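Local coordinates for protein prolyl-tRNA synthetase (Giardia lamblia ATCC 50803, PDB 3IAL) that probably catalyses the ATP-dependent attachment of L-proline to tRNA(Pro) by way of a prolyl-adenylate, releasing AMP and diphosphate, at residues 37-41 against 159-163; 80-86 against 115-120; 98-103 against 152-156; 122-128 against 170-174. Residue numbers count along the deposited sequence, not the author numbering.

Interaction 1: residues 37-41 against 159-163; sequences LVDRR and TKPLI. With PR8 (5'-O-[(R)-hydroxy{[(2S)-pyrrolidin-2-ylcarbonyl]oxy}phosphoryl]adenosine), chain H.
Val38 overlaps the ring of Pro161, with Val38 CG2 3.8 Å from Pro161 CB. The other methyl, Val38 CG1, lies 4.3 Å from Leu162 CD2. Val38 CA and Pro161 CA are the nearest CA pair, 7.3 Å apart. Residues 38-39 are a short strand. Residues 160-163 form a type II beta turn: Pro161 is near -47/136, Leu162 has positive phi (74/-34), and Ile163 N bonds to Lys160 O at 3.2 Å. Arg40 (m, t, p) folds over the proline, with Arg40 NE 3.4 Å from Pro161 CD, which sits over one face of the guanidinium. Arg40 NH2 is 3.0 Å from Thr159 O. Asp39 points away and forms a salt bridge, Arg41 NH2 to Asp39 OD2 2.8 Å; Asp39 OD1 accepts from Arg41 N at 3.0 Å, an Asx turn. At the turn's last residue, Ile163 O lies 3.3 Å from N1 of PR8. Segment 159-163 lies between antiparallel strands 143-152 and 167-177, in the motif 2 loop of class II synthetases, bordering the adenine.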
# COMPACT_ATOMS: atom_id res chain seq x y z
N LEU B 37 14.60 12.61 1.70
CA LEU B 37 13.66 11.84 0.89
C LEU B 37 14.03 10.36 0.91
O LEU B 37 13.17 9.50 1.07
CB LEU B 37 13.68 12.35 -0.55
CG LEU B 37 13.25 13.80 -0.77
CD1 LEU B 37 13.14 14.11 -2.27
CD2 LEU B 37 11.94 14.08 -0.06
N VAL B 38 15.32 10.09 0.72
CA VAL B 38 15.86 8.75 0.69
C VAL B 38 17.16 8.72 1.49
O VAL B 38 17.74 9.76 1.82
CB VAL B 38 16.17 8.29 -0.75
CG1 VAL B 38 14.90 8.27 -1.59
CG2 VAL B 38 17.22 9.19 -1.37
N ASP B 39 17.61 7.51 1.80
CA ASP B 39 18.93 7.33 2.36
C ASP B 39 19.68 6.24 1.59
O ASP B 39 19.30 5.07 1.64
CB ASP B 39 18.85 7.01 3.85
CG ASP B 39 20.15 7.32 4.56
OD1 ASP B 39 21.21 7.09 3.94
OD2 ASP B 39 20.11 7.81 5.71
N ARG B 40 20.74 6.66 0.90
CA ARG B 40 21.56 5.78 0.05
C ARG B 40 22.59 4.99 0.84
O ARG B 40 23.26 4.12 0.29
CB ARG B 40 22.32 6.60 -1.01
CG ARG B 40 21.47 7.49 -1.89
CD ARG B 40 22.32 8.35 -2.81
NE ARG B 40 22.85 7.61 -3.96
CZ ARG B 40 23.55 8.15 -4.96
NH1 ARG B 40 23.82 9.45 -4.97
NH2 ARG B 40 23.97 7.39 -5.96
N ARG B 41 22.74 5.30 2.13
CA ARG B 41 23.77 4.68 2.98
C ARG B 41 23.43 3.26 3.47
O ARG B 41 24.17 2.69 4.26
CB ARG B 41 24.08 5.58 4.18
CG ARG B 41 24.64 6.95 3.81
CD ARG B 41 24.77 7.85 5.03
NE ARG B 41 23.47 8.21 5.59
CZ ARG B 41 23.29 8.96 6.67
NH1 ARG B 41 24.34 9.46 7.33
NH2 ARG B 41 22.06 9.23 7.09
N THR B 159 23.94 3.44 -9.80
CA THR B 159 22.64 3.61 -9.19
C THR B 159 22.39 5.08 -8.80
O THR B 159 23.30 5.79 -8.38
CB THR B 159 22.45 2.70 -7.95
OG1 THR B 159 23.33 3.10 -6.90
CG2 THR B 159 22.74 1.24 -8.30
N LYS B 160 21.15 5.52 -8.97
CA LYS B 160 20.71 6.86 -8.60
C LYS B 160 19.32 6.68 -7.99
O LYS B 160 18.46 6.06 -8.62
CB LYS B 160 20.67 7.76 -9.85
CG LYS B 160 20.44 9.27 -9.59
CD LYS B 160 20.93 10.11 -10.79
CE LYS B 160 20.76 11.64 -10.59
NZ LYS B 160 21.83 12.31 -9.74
N PRO B 161 19.09 7.21 -6.78
CA PRO B 161 17.78 7.07 -6.13
C PRO B 161 16.62 7.41 -7.05
O PRO B 161 16.68 8.39 -7.79
CB PRO B 161 17.85 8.07 -4.98
CG PRO B 161 19.27 8.10 -4.63
CD PRO B 161 20.03 7.93 -5.91
N LEU B 162 15.57 6.57 -7.01
CA LEU B 162 14.34 6.76 -7.77
C LEU B 162 14.47 6.46 -9.27
O LEU B 162 13.52 5.98 -9.88
CB LEU B 162 13.76 8.17 -7.58
CG LEU B 162 13.65 8.71 -6.16
CD1 LEU B 162 13.02 10.08 -6.18
CD2 LEU B 162 12.83 7.77 -5.28
N ILE B 163 15.63 6.73 -9.85
CA ILE B 163 15.82 6.71 -11.30
C ILE B 163 16.42 5.37 -11.77
O ILE B 163 15.95 4.81 -12.74
CB ILE B 163 16.72 7.91 -11.74
CG1 ILE B 163 15.92 9.21 -11.67
CG2 ILE B 163 17.28 7.71 -13.14
CD1 ILE B 163 16.77 10.45 -11.72
C PR8 H . 7.42 -3.50 -17.75
N PR8 H . 6.23 -5.42 -16.90
O PR8 H . 8.30 -3.85 -16.97
P PR8 H . 8.81 -1.53 -18.37
N1 PR8 H . 14.71 1.99 -11.50
C2 PR8 H . 13.57 2.66 -11.39
N3 PR8 H . 12.56 2.49 -12.23
C4 PR8 H . 12.64 1.62 -13.24
C5 PR8 H . 13.82 0.90 -13.40
C6 PR8 H . 14.87 1.10 -12.50
N6 PR8 H . 16.00 0.41 -12.63
N7 PR8 H . 13.67 0.11 -14.45
C8 PR8 H . 12.45 0.32 -14.95
N9 PR8 H . 11.81 1.25 -14.22
CA PR8 H . 6.11 -4.28 -17.83
CB PR8 H . 4.98 -3.40 -17.31
CD PR8 H . 5.03 -5.43 -16.07
CG PR8 H . 4.70 -3.94 -15.90
C1' PR8 H . 10.42 1.74 -14.48
O10 PR8 H . 7.50 -2.44 -18.61
O1P PR8 H . 10.07 -2.17 -18.81
C2' PR8 H . 10.32 2.56 -15.79
O2' PR8 H . 9.45 3.68 -15.60
O2P PR8 H . 8.53 -0.19 -19.20
C3' PR8 H . 9.62 1.60 -16.73
O3' PR8 H . 8.95 2.32 -17.76
C4' PR8 H . 8.62 1.04 -15.74
O4' PR8 H . 9.50 0.61 -14.67
C5' PR8 H . 7.88 -0.11 -16.38
O5' PR8 H . 8.79 -1.10 -16.81

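Interaction 2: residues 80-86 against 115-120; sequences PTVIPES and ERLALR
Val82, Pro84, Leu117 and Leu119 form the apolar centre on one sheet face: Val82 CB to Leu117 CD1 3.9 Å, Val82 CG1 to Leu119 CD2 4.1 Å. Outer strand 82-84 of the three-stranded sheet 82-84/111-119/103-108 runs antiparallel to 116-119 at 136°, axes 4.3 Å apart. Ile83 and Ala118, on the other face, are the hydrogen-bonded pair (Ile83 N to Ala118 O and Ala118 N to Ile83 O, each 2.7 Å); Val82-Leu119 and Pro84-Leu117 are non-hydrogen-bonded. Arg120 N to Thr81 O (2.9 Å) and Glu85 N to Arg116 O (3.0 Å) extend the ladder. Val82 O bonds Tyr42 OH of the second subunit. A salt bridge joins Glu85 OE2 (t, t) to Arg116 NH1 (m, t, p) at 2.6 Å. Arg116 also pairs with Glu106. Water 1 joins Glu85 OE1 (2.5 Å) to Arg116 N (3.1 Å). Ser86 OG donates to Glu115 OE2 at 2.5 Å. Main-chain bonds and apolar packing thus fix the buried strands; charged and hydroxyl groups pair at the partly exposed strand-to-helix junction after Pro84, the N-cap.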
# COMPACT_ATOMS: atom_id res chain seq x y z
N PRO B 80 3.28 -13.27 -4.62
CA PRO B 80 4.55 -13.47 -3.93
C PRO B 80 5.72 -12.84 -4.66
O PRO B 80 5.67 -12.64 -5.87
CB PRO B 80 4.71 -14.99 -3.93
CG PRO B 80 3.35 -15.53 -4.04
CD PRO B 80 2.62 -14.56 -4.92
N THR B 81 6.77 -12.54 -3.91
CA THR B 81 7.98 -11.93 -4.44
C THR B 81 8.82 -12.95 -5.20
O THR B 81 9.56 -12.59 -6.12
CB THR B 81 8.83 -11.36 -3.29
OG1 THR B 81 8.04 -10.43 -2.54
CG2 THR B 81 10.09 -10.67 -3.80
N VAL B 82 8.71 -14.20 -4.80
CA VAL B 82 9.57 -15.25 -5.34
C VAL B 82 8.90 -15.94 -6.52
O VAL B 82 7.70 -16.25 -6.47
CB VAL B 82 9.95 -16.28 -4.24
CG1 VAL B 82 11.07 -15.71 -3.35
CG2 VAL B 82 8.72 -16.68 -3.39
N ILE B 83 9.67 -16.16 -7.58
CA ILE B 83 9.19 -16.85 -8.77
C ILE B 83 10.04 -18.10 -8.97
O ILE B 83 11.26 -18.00 -9.02
CB ILE B 83 9.30 -15.97 -10.04
CG1 ILE B 83 8.57 -14.64 -9.86
CG2 ILE B 83 8.71 -16.69 -11.25
CD1 ILE B 83 8.62 -13.74 -11.08
N PRO B 84 9.39 -19.28 -9.08
CA PRO B 84 10.18 -20.49 -9.27
C PRO B 84 10.89 -20.49 -10.63
O PRO B 84 10.35 -19.98 -11.60
CB PRO B 84 9.14 -21.61 -9.18
CG PRO B 84 7.85 -20.96 -9.51
CD PRO B 84 7.95 -19.54 -9.09
N GLU B 85 12.10 -21.04 -10.67
CA GLU B 85 12.93 -21.02 -11.88
C GLU B 85 12.22 -21.56 -13.13
O GLU B 85 12.38 -21.01 -14.21
CB GLU B 85 14.23 -21.81 -11.67
CG GLU B 85 15.19 -21.69 -12.86
CD GLU B 85 16.60 -22.17 -12.54
OE1 GLU B 85 16.74 -23.23 -11.90
OE2 GLU B 85 17.56 -21.49 -12.95
N SER B 86 11.42 -22.61 -12.97
CA SER B 86 10.71 -23.21 -14.10
C SER B 86 9.66 -22.27 -14.73
O SER B 86 9.44 -22.32 -15.94
CB SER B 86 10.06 -24.52 -13.68
OG SER B 86 9.27 -24.33 -12.53
N GLU B 115 13.95 -26.35 -5.66
CA GLU B 115 13.84 -25.48 -6.82
C GLU B 115 14.29 -24.07 -6.46
O GLU B 115 13.87 -23.52 -5.44
CB GLU B 115 12.41 -25.48 -7.36
CG GLU B 115 12.30 -24.85 -8.75
CD GLU B 115 10.88 -24.82 -9.27
OE1 GLU B 115 9.94 -24.88 -8.45
OE2 GLU B 115 10.71 -24.72 -10.50
N ARG B 116 15.15 -23.48 -7.29
CA ARG B 116 15.66 -22.13 -7.05
C ARG B 116 14.53 -21.13 -7.25
O ARG B 116 13.66 -21.34 -8.10
CB ARG B 116 16.79 -21.77 -8.01
CG ARG B 116 17.93 -22.75 -8.10
CD ARG B 116 18.75 -22.46 -9.34
NE ARG B 116 19.60 -21.29 -9.17
CZ ARG B 116 19.90 -20.40 -10.11
NH1 ARG B 116 19.42 -20.49 -11.35
NH2 ARG B 116 20.70 -19.39 -9.80
N LEU B 117 14.56 -20.04 -6.49
CA LEU B 117 13.54 -18.99 -6.59
C LEU B 117 14.16 -17.67 -6.99
O LEU B 117 15.10 -17.20 -6.35
CB LEU B 117 12.83 -18.81 -5.25
CG LEU B 117 12.12 -20.03 -4.67
CD1 LEU B 117 11.53 -19.67 -3.32
CD2 LEU B 117 11.04 -20.53 -5.62
N ALA B 118 13.63 -17.07 -8.04
CA ALA B 118 14.08 -15.74 -8.46
C ALA B 118 13.25 -14.68 -7.75
O ALA B 118 12.04 -14.83 -7.58
CB ALA B 118 13.95 -15.59 -9.96
N LEU B 119 13.90 -13.61 -7.30
CA LEU B 119 13.17 -12.44 -6.87
C LEU B 119 12.64 -11.79 -8.15
O LEU B 119 13.39 -11.59 -9.10
CB LEU B 119 14.08 -11.47 -6.12
CG LEU B 119 14.81 -11.99 -4.88
CD1 LEU B 119 15.52 -10.84 -4.20
CD2 LEU B 119 13.84 -12.68 -3.91
N ARG B 120 11.35 -11.48 -8.18
CA ARG B 120 10.70 -10.94 -9.38
C ARG B 120 11.40 -9.70 -9.96
O ARG B 120 11.55 -8.70 -9.28
CB ARG B 120 9.22 -10.62 -9.10
CG ARG B 120 8.99 -9.67 -7.95
CD ARG B 120 7.50 -9.45 -7.73
NE ARG B 120 7.31 -8.77 -6.46
CZ ARG B 120 6.27 -8.94 -5.65
NH1 ARG B 120 5.27 -9.76 -5.94
NH2 ARG B 120 6.26 -8.27 -4.51
O HOH W 1 15.64 -24.62 -10.13

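Interaction 3: residues 98-103 against 152-156; sequences FEAECF and FRHET
His154 N donates to Glu101 O at 2.7 Å in a nearly straight hydrogen bond, and Glu155 N donates to Glu101 OE1 at 3.1 Å. One glutamate therefore holds two successive amides, at the point where strand 143-152 runs out into the motif 2 loop of the class II synthetase core. Glu101 and His154 are the closest CA pair, 4.5 Å apart. Neither segment has regular structure across most of its length. Residues 99-101 are helical in phi/psi, with Glu101 N bonded to Phe98 O at 2.6 Å. Glu101 needs chi1 m and chi2 m to bring its carboxylate round. Arg153 CA makes a CA-H...O contact with Glu101 O at 3.4 Å. Water 2 accepts from Phe103 N at 2.8 Å and lies 3.1 Å from Phe152 O.

Packing surrounds these polar contacts. The edge of the His154 ring (chi1 t) meets the face of Phe103 in a T-shaped pair, centroids 5.5 Å apart and planes at 86°. His154 CB also sits over that face, 4.0 Å from the centroid, a CH-pi contact. The ring nitrogen His154 ND1 is hydrogen-bonded to Arg166 NH2. Arg153 touches PR8, and its NE is held by Pro121 O. Phe103 CD2 rests 3.8 Å from Phe152 CB. Over one face of the Arg153 guanidinium lies Phe98; Phe98 CE1 is 3.8 Å from Arg153 CZ.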
# COMPACT_ATOMS: atom_id res chain seq x y z
N PHE B 98 15.93 -10.67 -19.27
CA PHE B 98 15.97 -10.43 -17.83
C PHE B 98 16.92 -11.32 -17.00
O PHE B 98 17.22 -10.98 -15.86
CB PHE B 98 14.55 -10.52 -17.26
CG PHE B 98 13.68 -9.33 -17.61
CD1 PHE B 98 13.95 -8.08 -17.08
CD2 PHE B 98 12.60 -9.47 -18.47
CE1 PHE B 98 13.17 -6.99 -17.40
CE2 PHE B 98 11.80 -8.37 -18.80
CZ PHE B 98 12.09 -7.13 -18.27
N GLU B 99 17.40 -12.42 -17.57
CA GLU B 99 18.13 -13.42 -16.77
C GLU B 99 19.35 -12.88 -16.02
O GLU B 99 19.71 -13.39 -14.96
CB GLU B 99 18.53 -14.64 -17.61
CG GLU B 99 19.59 -14.40 -18.68
CD GLU B 99 20.05 -15.70 -19.34
OE1 GLU B 99 20.53 -16.61 -18.62
OE2 GLU B 99 19.92 -15.81 -20.58
N ALA B 100 19.98 -11.85 -16.58
CA ALA B 100 21.12 -11.21 -15.94
C ALA B 100 20.68 -10.30 -14.79
O ALA B 100 21.47 -9.98 -13.91
CB ALA B 100 21.94 -10.43 -16.96
N GLU B 101 19.40 -9.90 -14.81
CA GLU B 101 18.82 -9.03 -13.79
C GLU B 101 18.31 -9.77 -12.55
O GLU B 101 17.90 -9.12 -11.59
CB GLU B 101 17.63 -8.24 -14.38
CG GLU B 101 17.93 -7.44 -15.65
CD GLU B 101 18.64 -6.13 -15.38
OE1 GLU B 101 19.16 -5.97 -14.25
OE2 GLU B 101 18.68 -5.27 -16.28
N CYS B 102 18.29 -11.10 -12.58
CA CYS B 102 17.64 -11.89 -11.52
C CYS B 102 18.53 -12.17 -10.32
O CYS B 102 19.62 -12.74 -10.47
CB CYS B 102 17.12 -13.22 -12.06
SG CYS B 102 15.69 -13.07 -13.13
N PHE B 103 18.07 -11.77 -9.13
CA PHE B 103 18.62 -12.26 -7.87
C PHE B 103 18.08 -13.66 -7.65
O PHE B 103 16.89 -13.88 -7.83
CB PHE B 103 18.16 -11.39 -6.70
CG PHE B 103 18.85 -10.06 -6.61
CD1 PHE B 103 20.01 -9.91 -5.84
CD2 PHE B 103 18.34 -8.96 -7.28
CE1 PHE B 103 20.64 -8.67 -5.74
CE2 PHE B 103 18.97 -7.71 -7.18
CZ PHE B 103 20.11 -7.57 -6.41
N PHE B 152 13.02 -6.46 -8.52
CA PHE B 152 14.46 -6.55 -8.26
C PHE B 152 15.27 -6.71 -9.55
O PHE B 152 15.00 -7.60 -10.35
CB PHE B 152 14.75 -7.72 -7.31
CG PHE B 152 14.06 -7.59 -5.97
CD1 PHE B 152 14.74 -7.07 -4.87
CD2 PHE B 152 12.75 -8.00 -5.80
CE1 PHE B 152 14.12 -6.95 -3.64
CE2 PHE B 152 12.11 -7.88 -4.56
CZ PHE B 152 12.79 -7.35 -3.48
N ARG B 153 16.27 -5.85 -9.74
CA ARG B 153 17.12 -5.87 -10.94
C ARG B 153 18.59 -5.81 -10.53
O ARG B 153 19.09 -4.76 -10.15
CB ARG B 153 16.81 -4.67 -11.85
CG ARG B 153 15.36 -4.51 -12.26
CD ARG B 153 15.03 -5.27 -13.51
NE ARG B 153 13.61 -5.18 -13.83
CZ ARG B 153 13.05 -4.36 -14.72
NH1 ARG B 153 13.78 -3.50 -15.43
NH2 ARG B 153 11.74 -4.39 -14.91
N HIS B 154 19.28 -6.94 -10.64
CA HIS B 154 20.68 -7.05 -10.20
C HIS B 154 21.68 -6.25 -11.02
O HIS B 154 22.60 -5.66 -10.46
CB HIS B 154 21.14 -8.51 -10.19
CG HIS B 154 22.62 -8.67 -10.15
ND1 HIS B 154 23.37 -8.40 -9.03
CD2 HIS B 154 23.50 -9.05 -11.11
CE1 HIS B 154 24.65 -8.62 -9.29
NE2 HIS B 154 24.75 -9.01 -10.54
N GLU B 155 21.53 -6.24 -12.34
CA GLU B 155 22.59 -5.70 -13.21
C GLU B 155 22.59 -4.17 -13.27
O GLU B 155 23.51 -3.57 -13.84
CB GLU B 155 22.50 -6.29 -14.63
CG GLU B 155 23.80 -6.11 -15.44
CD GLU B 155 23.85 -6.96 -16.70
OE1 GLU B 155 23.09 -6.67 -17.65
OE2 GLU B 155 24.67 -7.89 -16.75
N THR B 156 21.58 -3.53 -12.68
CA THR B 156 21.52 -2.08 -12.67
C THR B 156 22.83 -1.50 -12.13
O THR B 156 23.28 -1.84 -11.03
CB THR B 156 20.35 -1.56 -11.84
OG1 THR B 156 19.13 -1.99 -12.45
CG2 THR B 156 20.37 -0.03 -11.80
O HOH W 2 15.66 -10.44 -9.38

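Interaction 4: residues 122-128 against 170-174; sequences TSETAIY and WNEAH. With PR8 (5'-O-[(R)-hydroxy{[(2S)-pyrrolidin-2-ylcarbonyl]oxy}phosphoryl]adenosine), chain H.
Trp170, inside strand 167-177, turns its indole edge (chi1 p) to the prolyl carbonyl O of PR8. Trp170 CH2 is 3.5 Å from Thr122 OG1 and 3.4 Å from PR8 O. Trp170 NE1 makes a weak bond to Glu172 OE1 at 3.2 Å. Glu172 (p, t) points at the start of the helix: Ser123 OG donates to its OE1 at 2.6 Å and Ser123 N to its OE2 at 3.1 Å. Glu172 CB is 3.5 Å from PR8 CG. His174 (m) donates from NE2 to Glu172 OE2 at 2.8 Å, and its ND1 shares a 2.7 Å hydrogen bond with Tyr128 OH. Ile127 CD1 lies over the imidazole face, 3.7 Å from its centroid, a CH-pi contact. His174 CE1 is 3.6 Å from PR8 CD. Thr122 and Glu124 also line the proline end; Thr122 OG1 donates to Glu124 OE1 at 2.7 Å. PR8 N donates to Thr122 OG1 at 2.8 Å and lies 2.7 Å from Glu124 OE2. Ser123, at the N-cap position, makes no side-chain capping bond. Helix 124-128 and strand 170-174 run at 44°, axes 10.5 Å apart. The strand lies between strands 143-152 and 263-274, while Asn171 and Ala173 meet helix 52-71.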
# COMPACT_ATOMS: atom_id res chain seq x y z
N THR B 122 10.06 -8.58 -12.77
CA THR B 122 8.81 -8.12 -13.34
C THR B 122 7.99 -9.41 -13.30
O THR B 122 8.58 -10.50 -13.24
CB THR B 122 8.97 -7.56 -14.79
OG1 THR B 122 7.69 -7.19 -15.30
CG2 THR B 122 9.63 -8.61 -15.70
N SER B 123 6.67 -9.32 -13.29
CA SER B 123 5.89 -10.47 -12.86
C SER B 123 5.13 -11.27 -13.93
O SER B 123 4.37 -12.17 -13.59
CB SER B 123 4.95 -10.05 -11.73
OG SER B 123 5.66 -9.35 -10.73
N GLU B 124 5.37 -10.99 -15.21
CA GLU B 124 4.67 -11.70 -16.29
C GLU B 124 4.64 -13.22 -16.09
O GLU B 124 3.57 -13.81 -16.13
CB GLU B 124 5.28 -11.40 -17.67
CG GLU B 124 4.88 -10.04 -18.24
CD GLU B 124 5.65 -8.87 -17.64
OE1 GLU B 124 6.61 -9.10 -16.87
OE2 GLU B 124 5.29 -7.73 -17.94
N THR B 125 5.79 -13.83 -15.86
CA THR B 125 5.88 -15.30 -15.86
C THR B 125 5.06 -15.92 -14.73
O THR B 125 4.43 -16.96 -14.91
CB THR B 125 7.35 -15.79 -15.81
OG1 THR B 125 8.00 -15.27 -14.64
CG2 THR B 125 8.12 -15.35 -17.05
N ALA B 126 5.05 -15.24 -13.59
CA ALA B 126 4.29 -15.68 -12.41
C ALA B 126 2.79 -15.45 -12.60
O ALA B 126 1.98 -16.33 -12.35
CB ALA B 126 4.80 -14.97 -11.16
N ILE B 127 2.43 -14.26 -13.07
CA ILE B 127 1.03 -13.91 -13.23
C ILE B 127 0.34 -14.72 -14.34
O ILE B 127 -0.78 -15.17 -14.15
CB ILE B 127 0.84 -12.39 -13.48
CG1 ILE B 127 1.15 -11.62 -12.20
CG2 ILE B 127 -0.60 -12.09 -13.94
CD1 ILE B 127 1.40 -10.16 -12.39
N TYR B 128 1.02 -14.91 -15.47
CA TYR B 128 0.40 -15.63 -16.59
C TYR B 128 0.32 -17.15 -16.33
O TYR B 128 -0.60 -17.80 -16.82
CB TYR B 128 1.08 -15.29 -17.92
CG TYR B 128 1.20 -13.79 -18.17
CD1 TYR B 128 0.33 -12.88 -17.56
CD2 TYR B 128 2.18 -13.28 -19.02
CE1 TYR B 128 0.44 -11.51 -17.77
CE2 TYR B 128 2.30 -11.91 -19.24
CZ TYR B 128 1.43 -11.03 -18.61
OH TYR B 128 1.53 -9.68 -18.81
N TRP B 170 7.13 -0.05 -7.44
CA TRP B 170 6.37 0.20 -8.66
C TRP B 170 4.94 -0.31 -8.59
O TRP B 170 4.56 -0.96 -7.62
CB TRP B 170 7.12 -0.38 -9.87
CG TRP B 170 6.86 -1.83 -10.27
CD1 TRP B 170 6.29 -2.83 -9.52
CD2 TRP B 170 7.22 -2.43 -11.52
NE1 TRP B 170 6.26 -3.99 -10.24
CE2 TRP B 170 6.83 -3.78 -11.47
CE3 TRP B 170 7.84 -1.95 -12.68
CZ2 TRP B 170 7.01 -4.65 -12.53
CZ3 TRP B 170 8.02 -2.82 -13.75
CH2 TRP B 170 7.61 -4.15 -13.66
N ASN B 171 4.17 -0.02 -9.63
CA ASN B 171 2.90 -0.68 -9.86
C ASN B 171 2.91 -1.28 -11.26
O ASN B 171 3.34 -0.63 -12.22
CB ASN B 171 1.74 0.30 -9.67
CG ASN B 171 0.37 -0.32 -10.00
OD1 ASN B 171 0.04 -0.52 -11.16
ND2 ASN B 171 -0.43 -0.59 -8.97
N GLU B 172 2.46 -2.53 -11.35
CA GLU B 172 2.31 -3.24 -12.62
C GLU B 172 0.88 -3.75 -12.77
O GLU B 172 0.35 -4.42 -11.89
CB GLU B 172 3.31 -4.40 -12.73
CG GLU B 172 3.20 -5.49 -11.66
CD GLU B 172 4.32 -6.52 -11.77
OE1 GLU B 172 4.95 -6.85 -10.74
OE2 GLU B 172 4.57 -7.01 -12.89
N ALA B 173 0.26 -3.39 -13.90
CA ALA B 173 -1.06 -3.86 -14.29
C ALA B 173 -0.90 -4.89 -15.40
O ALA B 173 -0.04 -4.72 -16.27
CB ALA B 173 -1.88 -2.69 -14.81
N HIS B 174 -1.72 -5.94 -15.36
CA HIS B 174 -1.70 -7.03 -16.36
C HIS B 174 -3.15 -7.41 -16.66
O HIS B 174 -3.93 -7.71 -15.74
CB HIS B 174 -0.98 -8.27 -15.83
CG HIS B 174 0.47 -8.05 -15.51
ND1 HIS B 174 1.49 -8.42 -16.37
CD2 HIS B 174 1.07 -7.51 -14.42
CE1 HIS B 174 2.65 -8.10 -15.82
NE2 HIS B 174 2.43 -7.55 -14.64
C PR8 H . 7.42 -3.50 -17.75
N PR8 H . 6.23 -5.42 -16.90
O PR8 H . 8.30 -3.85 -16.97
P PR8 H . 8.81 -1.53 -18.37
N1 PR8 H . 14.71 1.99 -11.50
C2 PR8 H . 13.57 2.66 -11.39
N3 PR8 H . 12.56 2.49 -12.23
C4 PR8 H . 12.64 1.62 -13.24
C5 PR8 H . 13.82 0.90 -13.40
C6 PR8 H . 14.87 1.10 -12.50
N6 PR8 H . 16.00 0.41 -12.63
N7 PR8 H . 13.67 0.11 -14.45
C8 PR8 H . 12.45 0.32 -14.95
N9 PR8 H . 11.81 1.25 -14.22
CA PR8 H . 6.11 -4.28 -17.83
CB PR8 H . 4.98 -3.40 -17.31
CD PR8 H . 5.03 -5.43 -16.07
CG PR8 H . 4.70 -3.94 -15.90
C1' PR8 H . 10.42 1.74 -14.48
O10 PR8 H . 7.50 -2.44 -18.61
O1P PR8 H . 10.07 -2.17 -18.81
C2' PR8 H . 10.32 2.56 -15.79
O2' PR8 H . 9.45 3.68 -15.60
O2P PR8 H . 8.53 -0.19 -19.20
C3' PR8 H . 9.62 1.60 -16.73
O3' PR8 H . 8.95 2.32 -17.76
C4' PR8 H . 8.62 1.04 -15.74
O4' PR8 H . 9.50 0.61 -14.67
C5' PR8 H . 7.88 -0.11 -16.38
O5' PR8 H . 8.79 -1.10 -16.81

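How the interactions relate
Interactions 2, 3 and 4 cluster, with centres about 13 to 15 Å apart; the centre of interaction 1 is about 18 to 26 Å from theirs. Interactions 2 and 3 share the three-stranded sheet 82-84, 111-119, 103-108, and Arg120 O meets Phe152 N at 2.8 Å. Interaction 4 follows interaction 2 in sequence, as strand 111-119 leads into helix 124-134; Ile83 packs on that helix. Segments 152-156, 159-163 and 170-174 come in order along motif 2: end of one strand, loop, return strand. Interactions 1, 3 and 4 thus line different parts of the prolyl-adenylate pocket, from adenine to proline. All four touch the second subunit, interaction 4 through Ala126, so pocket segments and dimer contacts are close together.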